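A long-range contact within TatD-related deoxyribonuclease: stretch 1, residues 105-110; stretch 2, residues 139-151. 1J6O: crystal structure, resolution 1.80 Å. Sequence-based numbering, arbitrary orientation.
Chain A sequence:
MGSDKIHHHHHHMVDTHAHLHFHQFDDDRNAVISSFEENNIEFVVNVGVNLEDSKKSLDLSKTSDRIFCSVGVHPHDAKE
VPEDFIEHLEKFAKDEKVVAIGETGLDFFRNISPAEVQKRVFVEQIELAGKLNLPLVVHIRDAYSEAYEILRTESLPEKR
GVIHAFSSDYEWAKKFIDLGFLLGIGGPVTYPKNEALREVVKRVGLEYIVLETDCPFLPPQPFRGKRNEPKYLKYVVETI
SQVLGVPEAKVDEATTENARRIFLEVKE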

ATOM      1  N   GLY A 105       3.649 -10.056   3.183  1.00  7.91           N
ATOM      2  CA  GLY A 105       2.856 -10.848   2.267  1.00  8.45           C
ATOM      3  C   GLY A 105       3.648 -11.996   1.695  1.00  9.54           C
ATOM      4  O   GLY A 105       4.537 -12.535   2.364  1.00 10.05           O
ATOM      5  N   LEU A 106       3.337 -12.341   0.449  1.00 10.71           N
ATOM      6  CA  LEU A 106       3.993 -13.436  -0.251  1.00  9.62           C
ATOM      7  C   LEU A 106       4.326 -13.063  -1.683  1.00 11.66           C
ATOM      8  O   LEU A 106       3.529 -12.406  -2.367  1.00 10.51           O
ATOM      9  N   ASP A 107       5.499 -13.483  -2.138  1.00 11.92           N
ATOM     10  CA  ASP A 107       5.928 -13.217  -3.507  1.00 14.90           C
ATOM     11  C   ASP A 107       6.486 -14.553  -4.012  1.00 15.33           C
ATOM     12  O   ASP A 107       7.621 -14.915  -3.702  1.00 14.70           O
ATOM     13  N   PHE A 108       5.667 -15.298  -4.748  1.00 15.94           N
ATOM     14  CA  PHE A 108       6.104 -16.591  -5.279  1.00 18.95           C
ATOM     15  C   PHE A 108       6.582 -16.443  -6.715  1.00 21.98           C
ATOM     16  O   PHE A 108       6.754 -17.430  -7.445  1.00 21.65           O
ATOM     17  N   PHE A 109       6.771 -15.198  -7.133  1.00 24.43           N
ATOM     18  CA  PHE A 109       7.239 -14.958  -8.479  1.00 27.21           C
ATOM     19  C   PHE A 109       8.759 -14.890  -8.401  1.00 28.70           C
ATOM     20  O   PHE A 109       9.429 -15.618  -9.121  1.00 28.71           O
ATOM     21  N   ARG A 110       9.293 -14.034  -7.520  1.00 29.86           N
ATOM     22  CA  ARG A 110      10.748 -13.871  -7.347  1.00 31.43           C
ATOM     23  C   ARG A 110      11.360 -14.929  -6.440  1.00 32.27           C
ATOM     24  O   ARG A 110      12.502 -15.371  -6.656  1.00 34.83           O
ATOM     25  N   HIS A 139       1.306  -7.303   0.366  1.00  8.64           N
ATOM     26  CA  HIS A 139       1.952  -7.449  -0.931  1.00 11.54           C
ATOM     27  C   HIS A 139       1.717  -8.885  -1.375  1.00 12.49           C
ATOM     28  O   HIS A 139       2.053  -9.807  -0.642  1.00 10.58           O
ATOM     29  N   ILE A 140       1.146  -9.081  -2.560  1.00 12.00           N
ATOM     30  CA  ILE A 140       0.904 -10.450  -3.049  1.00 14.59           C
ATOM     31  C   ILE A 140       1.310 -10.523  -4.518  1.00 16.12           C
ATOM     32  O   ILE A 140       0.823  -9.738  -5.342  1.00 14.52           O
ATOM     33  N   ARG A 141       2.220 -11.439  -4.849  1.00 16.96           N
ATOM     34  CA  ARG A 141       2.679 -11.603  -6.236  1.00 19.36           C
ATOM     35  C   ARG A 141       2.555 -13.111  -6.534  1.00 19.77           C
ATOM     36  O   ARG A 141       3.214 -13.922  -5.896  1.00 18.25           O
ATOM     37  N   ASP A 142       1.680 -13.468  -7.476  1.00 20.38           N
ATOM     38  CA  ASP A 142       1.462 -14.872  -7.850  1.00 21.96           C
ATOM     39  C   ASP A 142       1.266 -15.802  -6.643  1.00 21.22           C
ATOM     40  O   ASP A 142       1.781 -16.929  -6.606  1.00 20.69           O
ATOM     41  N   ALA A 143       0.515 -15.337  -5.656  1.00 19.64           N
ATOM     42  CA  ALA A 143       0.261 -16.128  -4.456  1.00 18.98           C
ATOM     43  C   ALA A 143      -1.085 -15.754  -3.856  1.00 18.56           C
ATOM     44  O   ALA A 143      -1.267 -15.847  -2.645  1.00 18.04           O
ATOM     45  N   TYR A 144      -2.031 -15.327  -4.689  1.00 18.97           N
ATOM     46  CA  TYR A 144      -3.337 -14.949  -4.171  1.00 19.83           C
ATOM     47  C   TYR A 144      -4.049 -16.058  -3.420  1.00 19.16           C
ATOM     48  O   TYR A 144      -4.569 -15.833  -2.340  1.00 18.98           O
ATOM     49  N   SER A 145      -4.062 -17.270  -3.973  1.00 19.83           N
ATOM     50  CA  SER A 145      -4.729 -18.363  -3.285  1.00 17.42           C
ATOM     51  C   SER A 145      -4.069 -18.647  -1.943  1.00 16.52           C
ATOM     52  O   SER A 145      -4.749 -18.857  -0.942  1.00 14.35           O
ATOM     53  N   GLU A 146      -2.744 -18.652  -1.923  1.00 16.12           N
ATOM     54  CA  GLU A 146      -2.033 -18.930  -0.684  1.00 17.35           C
ATOM     55  C   GLU A 146      -2.211 -17.839   0.366  1.00 17.19           C
ATOM     56  O   GLU A 146      -2.382 -18.127   1.562  1.00 18.49           O
ATOM     57  N   ALA A 147      -2.186 -16.589  -0.079  1.00 17.42           N
ATOM     58  CA  ALA A 147      -2.350 -15.484   0.849  1.00 17.15           C
ATOM     59  C   ALA A 147      -3.792 -15.516   1.367  1.00 17.57           C
ATOM     60  O   ALA A 147      -4.028 -15.344   2.561  1.00 18.20           O
ATOM     61  N   TYR A 148      -4.752 -15.748   0.474  1.00 18.39           N
ATOM     62  CA  TYR A 148      -6.156 -15.795   0.895  1.00 19.61           C
ATOM     63  C   TYR A 148      -6.343 -16.814   2.022  1.00 20.38           C
ATOM     64  O   TYR A 148      -6.918 -16.499   3.063  1.00 21.50           O
ATOM     65  N   GLU A 149      -5.869 -18.038   1.803  1.00 21.82           N
ATOM     66  CA  GLU A 149      -5.984 -19.094   2.808  1.00 23.42           C
ATOM     67  C   GLU A 149      -5.424 -18.635   4.159  1.00 23.11           C
ATOM     68  O   GLU A 149      -6.039 -18.835   5.205  1.00 23.75           O
ATOM     69  N   ILE A 150      -4.249 -18.014   4.134  1.00 20.93           N
ATOM     70  CA  ILE A 150      -3.629 -17.544   5.365  1.00 20.13           C
ATOM     71  C   ILE A 150      -4.437 -16.448   6.062  1.00 20.59           C
ATOM     72  O   ILE A 150      -4.703 -16.518   7.254  1.00 20.82           O
ATOM     73  N   LEU A 151      -4.833 -15.436   5.309  1.00 22.01           N
ATOM     74  CA  LEU A 151      -5.607 -14.339   5.896  1.00 24.61           C
ATOM     75  C   LEU A 151      -6.944 -14.781   6.493  1.00 28.10           C
ATOM     76  O   LEU A 151      -7.284 -14.416   7.620  1.00 29.20           O
TER

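Two parallel strands, one of them leading into a helix, illustrate a general rule: the backbone sets the register, and the side chains then sort themselves by face. Here the register is fixed by three backbone hydrogen bonds, from Leu 106 N to His 139 O, from Arg 141 N to Leu 106 O and from Phe 108 N to Arg 141 O, each 3.0 Å long. Gly 105 adds a CA-H...O contact, its CA lying 3.2 Å from His 139 O; a CB at this position would clash with that same carbonyl oxygen, and the backbone angles themselves call for glycine.

No side-chain hydrogen bond crosses between the stretches; those of Asp 107 lie within stretch 1. Asp 107, with chi1 t, accepts hydrogen bonds at OD1 from Phe 109 N (2.7 Å) and Arg 110 N (2.9 Å), holding the turn that leaves the strand. It shares a face of the sheet with Arg 141, whose CB lies 3.6 Å from Asp 107 OD1. Its OD2 approaches the edge of the His 139 ring, 3.9 Å from NE2, too far for a hydrogen bond.

On the face bearing Leu 106 and Ile 140, packing is apolar. Leu 106, in the mt rotamer, is buried against the helix and the residue before it: its CB lies 3.7 Å from Ala 143 CB, while its CD1 reaches Ala 147 CB at 4.1 Å and Ile 150 CD1 at 4.2 Å.

Phe 108 (chi1 m) extends this cluster. The CB of Ala 143, the N-cap residue, sits over one ring face in a CH-pi contact, 3.7 Å from Phe 108 CD2, and Glu 146 CG meets the ring edge 3.7 Å from CE2. Farther out, Phe 109 (chi1 t) rests its CB 3.6 Å from Arg 141 CG, and its CD1 lies 3.3 Å from Asp 142 OD2, before the ring leads away.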

ATOM      1  CB  LEU A 106       3.045 -14.643  -0.329  1.00 11.98           C
ATOM      2  CG  LEU A 106       2.417 -15.201   0.933  1.00 11.24           C
ATOM      3  CD1 LEU A 106       1.436 -16.328   0.557  1.00 12.33           C
ATOM      4  CD2 LEU A 106       3.534 -15.709   1.849  1.00 14.70           C
ATOM      5  CB  ASP A 107       7.011 -12.136  -3.599  1.00 17.08           C
ATOM      6  CG  ASP A 107       7.475 -11.910  -5.042  1.00 20.09           C
ATOM      7  OD1 ASP A 107       7.278 -12.809  -5.880  1.00 21.27           O
ATOM      8  OD2 ASP A 107       8.031 -10.842  -5.363  1.00 23.82           O
ATOM      9  CB  PHE A 108       4.977 -17.623  -5.184  1.00 16.76           C
ATOM     10  CG  PHE A 108       4.643 -18.017  -3.774  1.00 16.23           C
ATOM     11  CD1 PHE A 108       5.429 -17.574  -2.714  1.00 13.21           C
ATOM     12  CD2 PHE A 108       3.559 -18.839  -3.500  1.00 16.78           C
ATOM     13  CE1 PHE A 108       5.139 -17.941  -1.408  1.00 13.73           C
ATOM     14  CE2 PHE A 108       3.259 -19.220  -2.179  1.00 17.69           C
ATOM     15  CZ  PHE A 108       4.043 -18.770  -1.141  1.00 15.65           C
ATOM     16  CB  PHE A 109       6.689 -13.645  -9.056  1.00 29.20           C
ATOM     17  CG  PHE A 109       7.260 -13.303 -10.401  1.00 31.49           C
ATOM     18  CD1 PHE A 109       6.904 -14.036 -11.531  1.00 33.19           C
ATOM     19  CD2 PHE A 109       8.200 -12.288 -10.530  1.00 31.75           C
ATOM     20  CE1 PHE A 109       7.486 -13.763 -12.778  1.00 33.80           C
ATOM     21  CE2 PHE A 109       8.786 -12.008 -11.761  1.00 33.90           C
ATOM     22  CZ  PHE A 109       8.431 -12.743 -12.887  1.00 33.19           C
ATOM     23  CB  ARG A 110      11.104 -12.493  -6.753  1.00 32.28           C
ATOM     24  CG  ARG A 110      11.052 -11.287  -7.697  1.00 33.86           C
ATOM     25  CD  ARG A 110      12.048 -11.334  -8.876  1.00 34.84           C
ATOM     26  NE  ARG A 110      13.469 -11.255  -8.529  1.00 34.27           N
ATOM     27  CZ  ARG A 110      14.040 -10.261  -7.860  1.00 34.30           C
ATOM     28  NH1 ARG A 110      13.327  -9.231  -7.437  1.00 37.38           N
ATOM     29  NH2 ARG A 110      15.341 -10.286  -7.632  1.00 35.41           N
ATOM     30  CB  HIS A 139       3.457  -7.205  -0.757  1.00 14.33           C
ATOM     31  CG  HIS A 139       4.274  -7.529  -1.972  1.00 18.81           C
ATOM     32  ND1 HIS A 139       4.595  -6.590  -2.924  1.00 24.31           N
ATOM     33  CD2 HIS A 139       4.856  -8.684  -2.373  1.00 20.80           C
ATOM     34  CE1 HIS A 139       5.346  -7.146  -3.860  1.00 23.06           C
ATOM     35  NE2 HIS A 139       5.518  -8.420  -3.549  1.00 23.39           N
ATOM     36  CB  ILE A 140      -0.591 -10.867  -2.987  1.00 14.78           C
ATOM     37  CG1 ILE A 140      -1.126 -10.807  -1.554  1.00 13.97           C
ATOM     38  CG2 ILE A 140      -0.735 -12.291  -3.573  1.00 16.27           C
ATOM     39  CD1 ILE A 140      -2.633 -11.083  -1.431  1.00 15.38           C
ATOM     40  CB  ARG A 141       4.132 -11.135  -6.381  1.00 22.05           C
ATOM     41  CG  ARG A 141       4.662 -10.996  -7.830  1.00 29.79           C
ATOM     42  CD  ARG A 141       3.856  -9.974  -8.655  1.00 34.23           C
ATOM     43  NE  ARG A 141       3.204  -8.966  -7.807  1.00 38.69           N
ATOM     44  CZ  ARG A 141       2.387  -8.001  -8.244  1.00 41.17           C
ATOM     45  NH1 ARG A 141       2.099  -7.879  -9.543  1.00 40.51           N
ATOM     46  NH2 ARG A 141       1.838  -7.157  -7.367  1.00 42.63           N
ATOM     47  CB  ASP A 142       2.626 -15.375  -8.709  1.00 25.04           C
ATOM     48  CG  ASP A 142       2.721 -14.653 -10.052  1.00 29.79           C
ATOM     49  OD1 ASP A 142       1.705 -14.074 -10.482  1.00 33.68           O
ATOM     50  OD2 ASP A 142       3.798 -14.672 -10.689  1.00 31.53           O
ATOM     51  CB  ALA A 143       1.368 -15.880  -3.420  1.00 17.16           C
ATOM     52  CB  TYR A 144      -4.204 -14.380  -5.303  1.00 20.33           C
ATOM     53  CG  TYR A 144      -3.760 -12.980  -5.664  1.00 20.70           C
ATOM     54  CD1 TYR A 144      -4.231 -11.877  -4.947  1.00 22.50           C
ATOM     55  CD2 TYR A 144      -2.794 -12.762  -6.649  1.00 21.53           C
ATOM     56  CE1 TYR A 144      -3.746 -10.582  -5.195  1.00 23.22           C
ATOM     57  CE2 TYR A 144      -2.291 -11.459  -6.907  1.00 23.25           C
ATOM     58  CZ  TYR A 144      -2.775 -10.380  -6.167  1.00 21.60           C
ATOM     59  OH  TYR A 144      -2.252  -9.116  -6.343  1.00 23.39           O
ATOM     60  CB  SER A 145      -4.701 -19.650  -4.129  1.00 19.29           C
ATOM     61  OG  SER A 145      -5.224 -20.751  -3.381  1.00 18.12           O
ATOM     62  CB  GLU A 146      -0.543 -19.175  -0.979  1.00 20.39           C
ATOM     63  CG  GLU A 146      -0.257 -20.445  -1.820  1.00 22.30           C
ATOM     64  CD  GLU A 146      -0.264 -20.218  -3.340  1.00 26.01           C
ATOM     65  OE1 GLU A 146      -0.893 -19.245  -3.823  1.00 22.96           O
ATOM     66  OE2 GLU A 146       0.362 -21.044  -4.060  1.00 26.26           O
ATOM     67  CB  ALA A 147      -2.050 -14.165   0.146  1.00 15.93           C
ATOM     68  CB  TYR A 148      -7.067 -16.181  -0.266  1.00 21.27           C
ATOM     69  CG  TYR A 148      -8.530 -16.165   0.115  1.00 23.57           C
ATOM     70  CD1 TYR A 148      -9.213 -14.954   0.304  1.00 24.06           C
ATOM     71  CD2 TYR A 148      -9.243 -17.355   0.268  1.00 24.50           C
ATOM     72  CE1 TYR A 148     -10.585 -14.934   0.629  1.00 22.79           C
ATOM     73  CE2 TYR A 148     -10.605 -17.345   0.590  1.00 24.29           C
ATOM     74  CZ  TYR A 148     -11.268 -16.137   0.769  1.00 24.63           C
ATOM     75  OH  TYR A 148     -12.610 -16.133   1.109  1.00 23.82           O
ATOM     76  CB  GLU A 149      -5.220 -20.343   2.353  1.00 25.76           C
ATOM     77  CG  GLU A 149      -5.971 -21.261   1.401  1.00 30.92           C
ATOM     78  CD  GLU A 149      -7.140 -21.978   2.071  1.00 32.26           C
ATOM     79  OE1 GLU A 149      -6.981 -22.426   3.230  1.00 31.66           O
ATOM     80  OE2 GLU A 149      -8.207 -22.105   1.430  1.00 34.53           O
ATOM     81  CB  ILE A 150      -2.217 -17.011   5.076  1.00 19.44           C
ATOM     82  CG1 ILE A 150      -1.308 -18.182   4.679  1.00 18.91           C
ATOM     83  CG2 ILE A 150      -1.661 -16.292   6.293  1.00 18.43           C
ATOM     84  CD1 ILE A 150       0.126 -17.757   4.310  1.00 17.95           C
ATOM     85  CB  LEU A 151      -5.822 -13.256   4.834  1.00 21.50           C
ATOM     86  CG  LEU A 151      -4.526 -12.503   4.496  1.00 19.14           C
ATOM     87  CD1 LEU A 151      -4.595 -11.823   3.142  1.00 20.02           C
ATOM     88  CD2 LEU A 151      -4.255 -11.505   5.602  1.00 17.44           C
TER